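PDB 3PPB: putative tetR family transcription regulator, which probably binds DNA through a helix-turn-helix motif and regulates transcription as a TetR-type regulator. Local coordinates for residues Q12-T17 / G44-H49; T17-F22 / E58-G63; L94-A99 / A105-Y110; G130-L135 / L152-C157. One frame throughout, in Å; residues are numbered along the deposited sequence. Where two conformers were deposited one is given.

Contact 1. Residues Q12-T17 / G44-H49; sequences QAILET and GTLFHH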
loop_
_atom_site.group_PDB
_atom_site.type_symbol
_atom_site.label_atom_id
_atom_site.label_comp_id
_atom_site.label_asym_id
_atom_site.label_seq_id
_atom_site.Cartn_x
_atom_site.Cartn_y
_atom_site.Cartn_z
ATOM N N GLN A 12 -19.792 -4.285 19.886
ATOM C CA GLN A 12 -18.720 -3.267 19.880
ATOM C C GLN A 12 -17.432 -3.796 20.492
ATOM O O GLN A 12 -16.363 -3.476 19.980
ATOM C CB GLN A 12 -19.146 -1.965 20.587
ATOM C CG GLN A 12 -18.244 -0.748 20.337
ATOM C CD GLN A 12 -18.012 -0.405 18.877
ATOM O OE1 GLN A 12 -18.880 -0.582 18.005
ATOM N NE2 GLN A 12 -16.832 0.127 18.592
ATOM N N ALA A 13 -17.528 -4.597 21.577
ATOM C CA ALA A 13 -16.367 -5.217 22.228
ATOM C C ALA A 13 -15.651 -6.153 21.238
ATOM O O ALA A 13 -14.421 -6.146 21.180
ATOM C CB ALA A 13 -16.806 -5.990 23.470
ATOM N N ILE A 14 -16.436 -6.916 20.426
ATOM C CA ILE A 14 -15.914 -7.832 19.411
ATOM C C ILE A 14 -15.187 -7.026 18.328
ATOM O O ILE A 14 -14.019 -7.310 18.053
ATOM C CB ILE A 14 -17.012 -8.747 18.799
ATOM C CG1 ILE A 14 -17.539 -9.762 19.842
ATOM C CG2 ILE A 14 -16.473 -9.461 17.533
ATOM C CD1 ILE A 14 -18.988 -10.260 19.609
ATOM N N LEU A 15 -15.860 -6.005 17.754
ATOM C CA LEU A 15 -15.300 -5.160 16.695
ATOM C C LEU A 15 -13.993 -4.475 17.131
ATOM O O LEU A 15 -13.000 -4.585 16.420
ATOM C CB LEU A 15 -16.332 -4.129 16.248
ATOM C CG LEU A 15 -17.432 -4.651 15.338
ATOM C CD1 LEU A 15 -18.639 -3.722 15.363
ATOM C CD2 LEU A 15 -16.931 -4.831 13.908
ATOM N N GLU A 16 -13.975 -3.852 18.326
ATOM C CA GLU A 16 -12.806 -3.173 18.919
ATOM C C GLU A 16 -11.648 -4.143 19.207
ATOM O O GLU A 16 -10.488 -3.783 19.001
ATOM C CB GLU A 16 -13.195 -2.475 20.239
ATOM C CG GLU A 16 -13.921 -1.155 20.060
ATOM C CD GLU A 16 -14.163 -0.385 21.342
ATOM O OE1 GLU A 16 -13.284 -0.418 22.236
ATOM O OE2 GLU A 16 -15.218 0.282 21.440
ATOM N N THR A 17 -11.961 -5.345 19.730
ATOM C CA THR A 17 -10.956 -6.367 20.062
ATOM C C THR A 17 -10.384 -6.932 18.756
ATOM O O THR A 17 -9.166 -7.102 18.666
ATOM C CB THR A 17 -11.542 -7.463 20.984
ATOM O OG1 THR A 17 -11.809 -6.931 22.290
ATOM C CG2 THR A 17 -10.632 -8.654 21.120
ATOM N N GLY A 44 -20.079 -18.448 20.912
ATOM C CA GLY A 44 -21.430 -18.489 20.368
ATOM C C GLY A 44 -21.979 -17.109 20.058
ATOM O O GLY A 44 -22.582 -16.910 19.000
ATOM N N THR A 45 -21.734 -16.134 20.962
ATOM C CA THR A 45 -22.136 -14.730 20.796
ATOM C C THR A 45 -21.380 -14.086 19.614
ATOM O O THR A 45 -21.978 -13.294 18.870
ATOM C CB THR A 45 -21.890 -13.958 22.091
ATOM O OG1 THR A 45 -22.511 -14.656 23.169
ATOM C CG2 THR A 45 -22.401 -12.531 22.026
ATOM N N LEU A 46 -20.078 -14.424 19.440
ATOM C CA LEU A 46 -19.292 -13.892 18.331
ATOM C C LEU A 46 -19.891 -14.320 16.989
ATOM O O LEU A 46 -19.998 -13.490 16.078
ATOM C CB LEU A 46 -17.816 -14.329 18.414
ATOM C CG LEU A 46 -16.850 -13.638 17.436
ATOM C CD1 LEU A 46 -15.514 -13.441 18.076
ATOM C CD2 LEU A 46 -16.666 -14.440 16.147
ATOM N N PHE A 47 -20.254 -15.619 16.862
ATOM C CA PHE A 47 -20.781 -16.162 15.610
ATOM C C PHE A 47 -22.200 -15.702 15.310
ATOM O O PHE A 47 -22.568 -15.672 14.138
ATOM C CB PHE A 47 -20.665 -17.690 15.558
ATOM C CG PHE A 47 -19.223 -18.101 15.371
ATOM C CD1 PHE A 47 -18.549 -17.816 14.184
ATOM C CD2 PHE A 47 -18.519 -18.710 16.399
ATOM C CE1 PHE A 47 -17.206 -18.159 14.028
ATOM C CE2 PHE A 47 -17.177 -19.058 16.237
ATOM C CZ PHE A 47 -16.530 -18.779 15.054
ATOM N N HIS A 48 -22.968 -15.292 16.337
ATOM C CA HIS A 48 -24.313 -14.749 16.158
ATOM C C HIS A 48 -24.242 -13.451 15.351
ATOM O O HIS A 48 -24.872 -13.360 14.298
ATOM C CB HIS A 48 -24.997 -14.511 17.514
ATOM C CG HIS A 48 -26.286 -13.745 17.411
ATOM N ND1 HIS A 48 -27.442 -14.323 16.885
ATOM C CD2 HIS A 48 -26.563 -12.470 17.769
ATOM C CE1 HIS A 48 -28.372 -13.381 16.940
ATOM N NE2 HIS A 48 -27.893 -12.251 17.469
ATOM N N HIS A 49 -23.442 -12.471 15.818
ATOM C CA HIS A 49 -23.258 -11.190 15.132
ATOM C C HIS A 49 -22.411 -11.356 13.873
ATOM O O HIS A 49 -22.687 -10.679 12.880
ATOM C CB HIS A 49 -22.620 -10.140 16.060
ATOM C CG HIS A 49 -23.411 -9.837 17.305
ATOM N ND1 HIS A 49 -22.894 -10.089 18.571
ATOM C CD2 HIS A 49 -24.646 -9.295 17.441
ATOM C CE1 HIS A 49 -23.823 -9.691 19.426
ATOM N NE2 HIS A 49 -24.894 -9.209 18.794
#
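I14 carries this contact from helix 10-24, meeting L46 and H49 on helix 43-49. Before it, Q12 and A13 make local bonds on their own helix. Q12 NE2 donates to E16 OE2 at 3.3 Å, and the acceptor lies in the amide plane of Q12. The carboxylate receives it on its anti lone pair. I14 then points toward the other helix. Its CG1 branch stands anti to the carbonyl carbon (chi1 -68°), which sends CD1 outward to the partner backbone. CD1 lies 3.9 Å from L46 CA. The same methyl reaches H49 ND1 at 4.0 Å, approaching the imidazole ring obliquely. CG2, the other branch, packs against L46 CD1 at 4.1 Å. Helix 43-49 falls in the predicted helix-turn-helix and is probably the recognition helix, as in other TetR-type regulators. I14 thus ties it to the first helix of the DNA-binding domain, and the two short segments are perpendicular (90°). V41, F50 and L56 also touch I14. An alanine in place of I14 lacks the methyl that touches H49 ND1 and would probably open a gap beside L46. Further along, T17 OG1 donates to A13 O at 2.9 Å. T17 N bonds the same oxygen from the opposite face of the carbonyl plane. The T17 side chain also touches E38 and A39 on helix 32-39.

Contact 2. Residues T17-F22 / E58-G63; sequences TALQLF and EQLFLG. With EDO (1,2-ethanediol), chain I.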
loop_
_atom_site.group_PDB
_atom_site.type_symbol
_atom_site.label_atom_id
_atom_site.label_comp_id
_atom_site.label_asym_id
_atom_site.label_seq_id
_atom_site.Cartn_x
_atom_site.Cartn_y
_atom_site.Cartn_z
ATOM N N THR A 17 -11.961 -5.345 19.730
ATOM C CA THR A 17 -10.956 -6.367 20.062
ATOM C C THR A 17 -10.384 -6.932 18.756
ATOM O O THR A 17 -9.166 -7.102 18.666
ATOM C CB THR A 17 -11.542 -7.463 20.984
ATOM O OG1 THR A 17 -11.809 -6.931 22.290
ATOM C CG2 THR A 17 -10.632 -8.654 21.120
ATOM N N ALA A 18 -11.264 -7.218 17.755
ATOM C CA ALA A 18 -10.870 -7.709 16.419
ATOM C C ALA A 18 -9.910 -6.726 15.746
ATOM O O ALA A 18 -8.901 -7.156 15.182
ATOM C CB ALA A 18 -12.098 -7.932 15.534
ATOM N N LEU A 19 -10.211 -5.408 15.829
ATOM C CA LEU A 19 -9.372 -4.359 15.240
ATOM C C LEU A 19 -7.959 -4.444 15.809
ATOM O O LEU A 19 -6.999 -4.494 15.041
ATOM C CB LEU A 19 -9.978 -2.958 15.472
ATOM C CG LEU A 19 -9.115 -1.753 15.042
ATOM C CD1 LEU A 19 -9.125 -1.563 13.523
ATOM C CD2 LEU A 19 -9.582 -0.485 15.722
ATOM N N GLN A 20 -7.840 -4.499 17.149
ATOM C CA GLN A 20 -6.557 -4.626 17.834
ATOM C C GLN A 20 -5.794 -5.879 17.371
ATOM O O GLN A 20 -4.622 -5.788 17.007
ATOM C CB GLN A 20 -6.757 -4.669 19.361
ATOM C CG GLN A 20 -7.217 -3.357 19.976
ATOM N N LEU A 21 -6.462 -7.037 17.367
ATOM C CA LEU A 21 -5.811 -8.305 17.038
ATOM C C LEU A 21 -5.466 -8.452 15.564
ATOM O O LEU A 21 -4.385 -8.959 15.266
ATOM C CB LEU A 21 -6.656 -9.496 17.506
ATOM C CG LEU A 21 -6.786 -9.666 19.022
ATOM C CD1 LEU A 21 -7.898 -10.614 19.361
ATOM C CD2 LEU A 21 -5.470 -10.157 19.653
ATOM N N PHE A 22 -6.351 -8.008 14.642
ATOM C CA PHE A 22 -6.072 -8.080 13.201
ATOM C C PHE A 22 -4.866 -7.208 12.841
ATOM O O PHE A 22 -4.188 -7.487 11.857
ATOM C CB PHE A 22 -7.295 -7.676 12.355
ATOM C CG PHE A 22 -8.464 -8.636 12.356
ATOM C CD1 PHE A 22 -8.304 -9.954 12.775
ATOM C CD2 PHE A 22 -9.715 -8.231 11.911
ATOM C CE1 PHE A 22 -9.377 -10.844 12.757
ATOM C CE2 PHE A 22 -10.789 -9.118 11.888
ATOM C CZ PHE A 22 -10.619 -10.420 12.326
ATOM N N GLU A 58 -14.818 -7.872 7.173
ATOM C CA GLU A 58 -15.516 -7.046 6.178
ATOM C C GLU A 58 -16.334 -5.931 6.850
ATOM O O GLU A 58 -16.292 -4.787 6.390
ATOM C CB GLU A 58 -16.413 -7.921 5.303
ATOM C CG GLU A 58 -15.613 -8.803 4.363
ATOM C CD GLU A 58 -16.396 -9.837 3.575
ATOM O OE1 GLU A 58 -17.630 -9.938 3.759
ATOM O OE2 GLU A 58 -15.769 -10.543 2.754
ATOM N N GLN A 59 -17.031 -6.263 7.957
ATOM C CA GLN A 59 -17.842 -5.296 8.697
ATOM C C GLN A 59 -16.946 -4.270 9.374
ATOM O O GLN A 59 -17.271 -3.080 9.374
ATOM C CB GLN A 59 -18.773 -5.986 9.727
ATOM C CG GLN A 59 -19.919 -6.808 9.099
ATOM C CD GLN A 59 -20.745 -6.027 8.099
ATOM O OE1 GLN A 59 -21.383 -5.022 8.432
ATOM N NE2 GLN A 59 -20.726 -6.456 6.843
ATOM N N LEU A 60 -15.808 -4.727 9.928
ATOM C CA LEU A 60 -14.830 -3.837 10.546
ATOM C C LEU A 60 -14.264 -2.874 9.492
ATOM O O LEU A 60 -14.228 -1.657 9.709
ATOM C CB LEU A 60 -13.706 -4.676 11.180
ATOM C CG LEU A 60 -12.569 -3.909 11.836
ATOM C CD1 LEU A 60 -13.071 -3.022 12.988
ATOM C CD2 LEU A 60 -11.476 -4.858 12.305
ATOM N N PHE A 61 -13.829 -3.437 8.344
ATOM C CA PHE A 61 -13.256 -2.710 7.211
ATOM C C PHE A 61 -14.165 -1.570 6.775
ATOM O O PHE A 61 -13.718 -0.425 6.748
ATOM C CB PHE A 61 -12.999 -3.680 6.036
ATOM C CG PHE A 61 -12.377 -3.057 4.808
ATOM C CD1 PHE A 61 -11.019 -2.790 4.759
ATOM C CD2 PHE A 61 -13.148 -2.760 3.689
ATOM C CE1 PHE A 61 -10.450 -2.199 3.628
ATOM C CE2 PHE A 61 -12.571 -2.202 2.553
ATOM C CZ PHE A 61 -11.227 -1.931 2.528
ATOM N N LEU A 62 -15.447 -1.879 6.473
ATOM C CA LEU A 62 -16.417 -0.886 5.999
ATOM C C LEU A 62 -16.712 0.161 7.074
ATOM O O LEU A 62 -16.860 1.354 6.748
ATOM C CB LEU A 62 -17.719 -1.546 5.504
ATOM C CG LEU A 62 -17.601 -2.479 4.287
ATOM C CD1 LEU A 62 -18.875 -3.266 4.093
ATOM C CD2 LEU A 62 -17.234 -1.707 2.999
ATOM N N GLY A 63 -16.748 -0.291 8.331
ATOM C CA GLY A 63 -16.977 0.568 9.489
ATOM C C GLY A 63 -15.906 1.628 9.646
ATOM O O GLY A 63 -16.227 2.815 9.769
HETATM C C1 EDO I . -12.119 -10.719 3.556
HETATM O O1 EDO I . -13.097 -10.229 2.633
HETATM C C2 EDO I . -12.074 -12.240 3.610
HETATM O O2 EDO I . -12.435 -12.879 2.377
#
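L60 pushes its two methyls against L19 and F22, and it has the most surface buried here. With CG anti to the backbone N (chi1 178°), its CD2 reaches the backbone of helix 10-24, 3.6 Å from L19 CA. L60 CD1 packs on the L19 side chain, 4.0 Å from L19 CB. F22 CD2 lies 3.8 Å from L60 CD2, oblique to the ring. The F22 and L60 side chains slide past each other in opposite directions. A18 CB covers one face of the F22 ring. F106 on helix 101-110 also packs on L60. Two residues before L60, E58 OE2 accepts a 2.7 Å hydrogen bond from O1 of an ethanediol, probably from the crystallisation liquor. E117 N also bonds it. A leucine at E58 has no carboxylate, so the ethanediol would probably be held more loosely. The contact helps hold helix 10-24 across helix 53-74 in the DNA-binding domain. Between these segments it is apolar, so it depends on close packing and not on directed bonds.

Contact 3. Residues L94-A99 / A105-Y110; sequences LTWAMA and AFFQLY. With EDO (1,2-ethanediol), chain F; EDO (1,2-ethanediol), chain G.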
loop_
_atom_site.group_PDB
_atom_site.type_symbol
_atom_site.label_atom_id
_atom_site.label_comp_id
_atom_site.label_asym_id
_atom_site.label_seq_id
_atom_site.Cartn_x
_atom_site.Cartn_y
_atom_site.Cartn_z
ATOM N N LEU A 94 -4.757 13.045 6.450
ATOM C CA LEU A 94 -3.457 12.839 7.097
ATOM C C LEU A 94 -3.568 13.105 8.593
ATOM O O LEU A 94 -3.000 12.337 9.362
ATOM C CB LEU A 94 -2.365 13.703 6.424
ATOM C CG LEU A 94 -1.498 13.016 5.326
ATOM C CD1 LEU A 94 -2.343 12.324 4.270
ATOM C CD2 LEU A 94 -0.619 14.032 4.600
ATOM N N THR A 95 -4.370 14.124 9.018
ATOM C CA THR A 95 -4.577 14.420 10.441
ATOM C C THR A 95 -5.280 13.237 11.094
ATOM O O THR A 95 -4.883 12.814 12.186
ATOM C CB THR A 95 -5.368 15.718 10.624
ATOM O OG1 THR A 95 -4.628 16.779 10.024
ATOM C CG2 THR A 95 -5.659 16.052 12.095
ATOM N N TRP A 96 -6.292 12.674 10.404
ATOM C CA TRP A 96 -7.042 11.520 10.906
ATOM C C TRP A 96 -6.094 10.340 11.115
ATOM O O TRP A 96 -6.165 9.691 12.156
ATOM C CB TRP A 96 -8.193 11.158 9.955
ATOM C CG TRP A 96 -8.998 9.975 10.419
ATOM C CD1 TRP A 96 -10.160 10.001 11.137
ATOM C CD2 TRP A 96 -8.693 8.587 10.196
ATOM N NE1 TRP A 96 -10.607 8.716 11.369
ATOM C CE2 TRP A 96 -9.712 7.826 10.820
ATOM C CE3 TRP A 96 -7.654 7.910 9.535
ATOM C CZ2 TRP A 96 -9.735 6.425 10.767
ATOM C CZ3 TRP A 96 -7.660 6.522 9.522
ATOM C CH2 TRP A 96 -8.685 5.797 10.142
ATOM N N ALA A 97 -5.192 10.087 10.137
ATOM C CA ALA A 97 -4.193 9.008 10.184
ATOM C C ALA A 97 -3.268 9.133 11.418
ATOM O O ALA A 97 -2.958 8.129 12.040
ATOM C CB ALA A 97 -3.362 9.016 8.911
HETATM N N MSE A 98 -2.824 10.365 11.749
HETATM C CA MSE A 98 -1.944 10.622 12.895
HETATM C C MSE A 98 -2.736 10.541 14.199
HETATM O O MSE A 98 -2.184 10.122 15.210
HETATM C CB MSE A 98 -1.260 11.995 12.780
HETATM C CG MSE A 98 -0.398 12.158 11.509
HETATM SE SE MSE A 98 0.979 10.752 11.245
HETATM C CE MSE A 98 2.283 11.311 12.680
ATOM N N ALA A 99 -4.024 10.926 14.181
ATOM C CA ALA A 99 -4.876 10.900 15.374
ATOM C C ALA A 99 -5.391 9.484 15.728
ATOM O O ALA A 99 -5.755 9.269 16.877
ATOM C CB ALA A 99 -6.065 11.836 15.185
ATOM N N ALA A 105 -3.043 1.918 10.971
ATOM C CA ALA A 105 -2.233 0.705 10.753
ATOM C C ALA A 105 -3.094 -0.386 10.059
ATOM O O ALA A 105 -2.597 -1.081 9.181
ATOM C CB ALA A 105 -1.687 0.193 12.079
ATOM N N PHE A 106 -4.401 -0.473 10.421
ATOM C CA PHE A 106 -5.403 -1.372 9.839
ATOM C C PHE A 106 -5.565 -1.054 8.348
ATOM O O PHE A 106 -5.615 -1.985 7.548
ATOM C CB PHE A 106 -6.755 -1.247 10.594
ATOM C CG PHE A 106 -7.894 -2.025 9.976
ATOM C CD1 PHE A 106 -8.075 -3.371 10.272
ATOM C CD2 PHE A 106 -8.774 -1.417 9.080
ATOM C CE1 PHE A 106 -9.109 -4.102 9.682
ATOM C CE2 PHE A 106 -9.808 -2.150 8.489
ATOM C CZ PHE A 106 -9.982 -3.484 8.812
ATOM N N PHE A 107 -5.598 0.251 7.959
ATOM C CA PHE A 107 -5.684 0.627 6.531
ATOM C C PHE A 107 -4.407 0.220 5.800
ATOM O O PHE A 107 -4.457 -0.378 4.732
ATOM C CB PHE A 107 -5.916 2.136 6.343
ATOM C CG PHE A 107 -7.308 2.677 6.560
ATOM C CD1 PHE A 107 -8.423 1.838 6.494
ATOM C CD2 PHE A 107 -7.515 4.032 6.759
ATOM C CE1 PHE A 107 -9.708 2.346 6.663
ATOM C CE2 PHE A 107 -8.809 4.546 6.882
ATOM C CZ PHE A 107 -9.891 3.700 6.847
ATOM N N GLN A 108 -3.266 0.504 6.398
ATOM C CA GLN A 108 -1.978 0.181 5.806
ATOM C C GLN A 108 -1.920 -1.340 5.546
ATOM O O GLN A 108 -1.514 -1.776 4.480
ATOM C CB GLN A 108 -0.871 0.684 6.750
ATOM C CG GLN A 108 0.417 1.127 6.089
ATOM C CD GLN A 108 0.303 2.210 5.041
ATOM O OE1 GLN A 108 0.200 1.917 3.860
ATOM N NE2 GLN A 108 0.426 3.480 5.418
ATOM N N LEU A 109 -2.436 -2.134 6.459
ATOM C CA LEU A 109 -2.406 -3.576 6.260
ATOM C C LEU A 109 -3.482 -4.122 5.315
ATOM O O LEU A 109 -3.206 -5.108 4.631
ATOM C CB LEU A 109 -2.552 -4.289 7.616
ATOM C CG LEU A 109 -1.388 -4.184 8.589
ATOM C CD1 LEU A 109 -1.861 -4.453 10.008
ATOM C CD2 LEU A 109 -0.270 -5.148 8.196
ATOM N N TYR A 110 -4.706 -3.556 5.314
ATOM C CA TYR A 110 -5.820 -4.194 4.599
ATOM C C TYR A 110 -6.460 -3.434 3.415
ATOM O O TYR A 110 -7.076 -4.096 2.576
ATOM C CB TYR A 110 -6.941 -4.529 5.610
ATOM C CG TYR A 110 -6.507 -5.524 6.667
ATOM C CD1 TYR A 110 -6.597 -6.892 6.443
ATOM C CD2 TYR A 110 -6.028 -5.098 7.901
ATOM C CE1 TYR A 110 -6.175 -7.812 7.403
ATOM C CE2 TYR A 110 -5.605 -6.010 8.867
ATOM C CZ TYR A 110 -5.670 -7.366 8.607
ATOM O OH TYR A 110 -5.265 -8.267 9.553
HETATM C C1 EDO F . 0.402 -1.671 1.738
HETATM O O1 EDO F . 0.332 -0.594 2.682
HETATM C C2 EDO F . -0.409 -1.290 0.505
HETATM O O2 EDO F . -0.700 -2.461 -0.273
HETATM C C1 EDO G . -12.672 8.605 14.172
HETATM O O1 EDO G . -12.541 7.315 13.555
HETATM C C2 EDO G . -13.481 9.514 13.249
HETATM O O2 EDO G . -13.519 10.844 13.787
#
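W96 and F107 form an aromatic contact between helix 82-99 and helix 101-110, in the all-helical part of this TetR-like fold that follows the DNA-binding domain. The ring contacts come first. W96 CZ3 lies 3.5 Å from F107 CE2, and W96 CH2 is equally close to that atom. The six-membered ring of W96 and the F107 ring are near parallel, with planes at 29°. The offset is large, with little face overlap, and the centroids are 5.3 Å from each other. A W96 chi1 of 180° swings the indole away from the backbone N and brings its benzo end to F107. F68 on helix 53-74 meets both rings edge-to-face, and K65 adds a cation-pi contact to F107. These neighbours join the pair to the long helix leading from the DNA-binding domain.

Helix 101-110 also packs against the second subunit. L109 lies on P114 of that subunit, and Q108 on its M112, so this helix takes part in the dimer.

Polar contacts involve Q108 and the indole N-H. Q108 NE2 is hydrogen-bonded to L162 O on helix 150-170. The carbonyl oxygen of Q108 accepts a bond from O1 of one ethanediol at 2.8 Å. The same ethanediol is also bonded to Q108 O of the second subunit, so it bridges the two chains. At the far side of the indole, W96 NE1 gives a weak hydrogen bond to O1 of another ethanediol, 3.2 Å long with an angle of 151° at the hydrogen.

Contact 4. Residues G130-L135 / L152-C157; sequences GFIAEL and LMQDNC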
loop_
_atom_site.group_PDB
_atom_site.type_symbol
_atom_site.label_atom_id
_atom_site.label_comp_id
_atom_site.label_asym_id
_atom_site.label_seq_id
_atom_site.Cartn_x
_atom_site.Cartn_y
_atom_site.Cartn_z
ATOM N N GLY A 130 -17.290 7.430 -2.590
ATOM C CA GLY A 130 -17.833 7.821 -3.887
ATOM C C GLY A 130 -17.643 9.296 -4.210
ATOM O O GLY A 130 -17.517 9.678 -5.385
ATOM N N PHE A 131 -17.611 10.152 -3.161
ATOM C CA PHE A 131 -17.453 11.601 -3.326
ATOM C C PHE A 131 -16.091 11.944 -3.954
ATOM O O PHE A 131 -15.970 13.017 -4.548
ATOM C CB PHE A 131 -17.634 12.352 -1.988
ATOM C CG PHE A 131 -16.501 12.200 -0.997
ATOM C CD1 PHE A 131 -16.498 11.160 -0.075
ATOM C CD2 PHE A 131 -15.431 13.088 -0.999
ATOM C CE1 PHE A 131 -15.440 11.007 0.822
ATOM C CE2 PHE A 131 -14.365 12.929 -0.110
ATOM C CZ PHE A 131 -14.379 11.892 0.797
ATOM N N ILE A 132 -15.072 11.060 -3.793
ATOM C CA ILE A 132 -13.723 11.307 -4.330
ATOM C C ILE A 132 -13.781 11.340 -5.851
ATOM O O ILE A 132 -13.267 12.298 -6.439
ATOM C CB ILE A 132 -12.648 10.316 -3.810
ATOM C CG1 ILE A 132 -12.402 10.535 -2.296
ATOM C CG2 ILE A 132 -11.333 10.476 -4.595
ATOM C CD1 ILE A 132 -11.473 9.463 -1.620
ATOM N N ALA A 133 -14.412 10.337 -6.483
ATOM C CA ALA A 133 -14.573 10.299 -7.941
ATOM C C ALA A 133 -15.410 11.505 -8.422
ATOM O O ALA A 133 -15.144 12.018 -9.498
ATOM C CB ALA A 133 -15.237 8.991 -8.373
ATOM N N GLU A 134 -16.395 11.968 -7.610
ATOM C CA GLU A 134 -17.210 13.117 -7.991
ATOM C C GLU A 134 -16.359 14.395 -8.018
ATOM O O GLU A 134 -16.495 15.196 -8.948
ATOM C CB GLU A 134 -18.428 13.271 -7.080
ATOM C CG GLU A 134 -19.384 14.402 -7.477
ATOM C CD GLU A 134 -19.797 14.537 -8.937
ATOM O OE1 GLU A 134 -20.020 13.499 -9.607
ATOM O OE2 GLU A 134 -19.930 15.695 -9.400
ATOM N N LEU A 135 -15.444 14.549 -7.047
ATOM C CA LEU A 135 -14.542 15.702 -7.028
ATOM C C LEU A 135 -13.568 15.657 -8.200
ATOM O O LEU A 135 -13.303 16.706 -8.796
ATOM C CB LEU A 135 -13.787 15.810 -5.709
ATOM C CG LEU A 135 -14.657 16.249 -4.520
ATOM C CD1 LEU A 135 -13.910 16.063 -3.232
ATOM C CD2 LEU A 135 -15.136 17.698 -4.673
ATOM N N LEU A 152 -8.393 4.543 -12.037
ATOM C CA LEU A 152 -6.938 4.580 -11.888
ATOM C C LEU A 152 -6.579 5.804 -11.046
ATOM O O LEU A 152 -5.731 5.722 -10.167
ATOM C CB LEU A 152 -6.245 4.629 -13.276
ATOM C CG LEU A 152 -4.709 4.767 -13.290
ATOM C CD1 LEU A 152 -4.005 3.686 -12.442
ATOM C CD2 LEU A 152 -4.185 4.763 -14.697
HETATM N N MSE A 153 -7.251 6.930 -11.293
HETATM C CA MSE A 153 -6.994 8.147 -10.528
HETATM C C MSE A 153 -7.388 7.938 -9.053
HETATM O O MSE A 153 -6.645 8.376 -8.191
HETATM C CB MSE A 153 -7.728 9.339 -11.162
HETATM C CG MSE A 153 -7.213 9.659 -12.584
HETATM SE SE MSE A 153 -8.110 11.211 -13.290
HETATM C CE MSE A 153 -7.110 12.580 -12.417
ATOM N N GLN A 154 -8.540 7.257 -8.759
ATOM C CA GLN A 154 -8.924 7.045 -7.350
ATOM C C GLN A 154 -7.934 6.098 -6.684
ATOM O O GLN A 154 -7.541 6.372 -5.552
ATOM C CB GLN A 154 -10.376 6.554 -7.152
ATOM C CG GLN A 154 -10.815 6.654 -5.673
ATOM C CD GLN A 154 -12.290 6.488 -5.361
ATOM O OE1 GLN A 154 -13.168 6.606 -6.228
ATOM N NE2 GLN A 154 -12.597 6.263 -4.084
ATOM N N ASP A 155 -7.474 5.020 -7.379
ATOM C CA ASP A 155 -6.469 4.118 -6.797
ATOM C C ASP A 155 -5.207 4.896 -6.520
ATOM O O ASP A 155 -4.544 4.661 -5.510
ATOM C CB ASP A 155 -6.154 2.936 -7.722
ATOM C CG ASP A 155 -7.175 1.816 -7.699
ATOM O OD1 ASP A 155 -8.079 1.857 -6.839
ATOM O OD2 ASP A 155 -7.076 0.911 -8.555
ATOM N N ASN A 156 -4.861 5.824 -7.434
ATOM C CA ASN A 156 -3.665 6.627 -7.285
ATOM C C ASN A 156 -3.779 7.503 -6.037
ATOM O O ASN A 156 -2.816 7.559 -5.274
ATOM C CB ASN A 156 -3.392 7.441 -8.545
ATOM C CG ASN A 156 -2.174 8.290 -8.397
ATOM O OD1 ASN A 156 -1.033 7.801 -8.352
ATOM N ND2 ASN A 156 -2.438 9.548 -8.141
ATOM N N CYS A 157 -4.939 8.172 -5.815
ATOM C CA CYS A 157 -5.174 8.980 -4.600
ATOM C C CYS A 157 -4.934 8.120 -3.371
ATOM O O CYS A 157 -4.273 8.539 -2.428
ATOM C CB CYS A 157 -6.592 9.552 -4.581
ATOM S SG CYS A 157 -6.915 10.771 -5.857
#
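Q154 lies across I132 and A133, its side chain at about a right angle to that of I132. Its aliphatic part and amide do the touching. Q154 CG is 4.0 Å from I132 CG2, and the amide carbon CD of Q154 sits 4.1 Å from I132 CB. Q154 OE1 turns to the alanine, 3.8 Å from A133 CB. A first torsion of -167° and a chain extended beyond CG carry the amide of Q154 to this place. Two conformers of Q154 were deposited, so these contacts hold for one of them. In it, NE2 is hydrogen-bonded to M125 O, with a weak bond to L129 O, which probably helps set the turn of the amide. Farther out, M153 packs on I136 of helix 130-141, and C157 on F188 of helix 178-192. N156 OD1 bonds Q160 NE2 of the second subunit. The contact thus packs helix 130-141 on helix 150-170 within one chain. Other residues of helix 150-170 meet the second subunit, consistent with the TetR-family dimer, where helices of both chains pack together.

Contacts 1 and 2 share helix 10-24, and both belong to the DNA-binding part of the fold. Their centres are about 10 Å apart, and T17 belongs to both. Their segments alternate along the chain, and helix 10-24 is the common partner of helices 43-49 and 53-74. Contact 3 comes later in the chain, its centre about 13 Å from that of contact 2. The two touch through L19 packing on F106 and a probable F22 O to Y110 OH hydrogen bond. This joins the DNA-binding domain to the rest of the fold. Contact 4 comes last, about 33 Å from contact 1 between centres and across the chain's centre. Contacts 3 and 4 both border the second subunit, consistent with a DNA-binding end and a dimerising body.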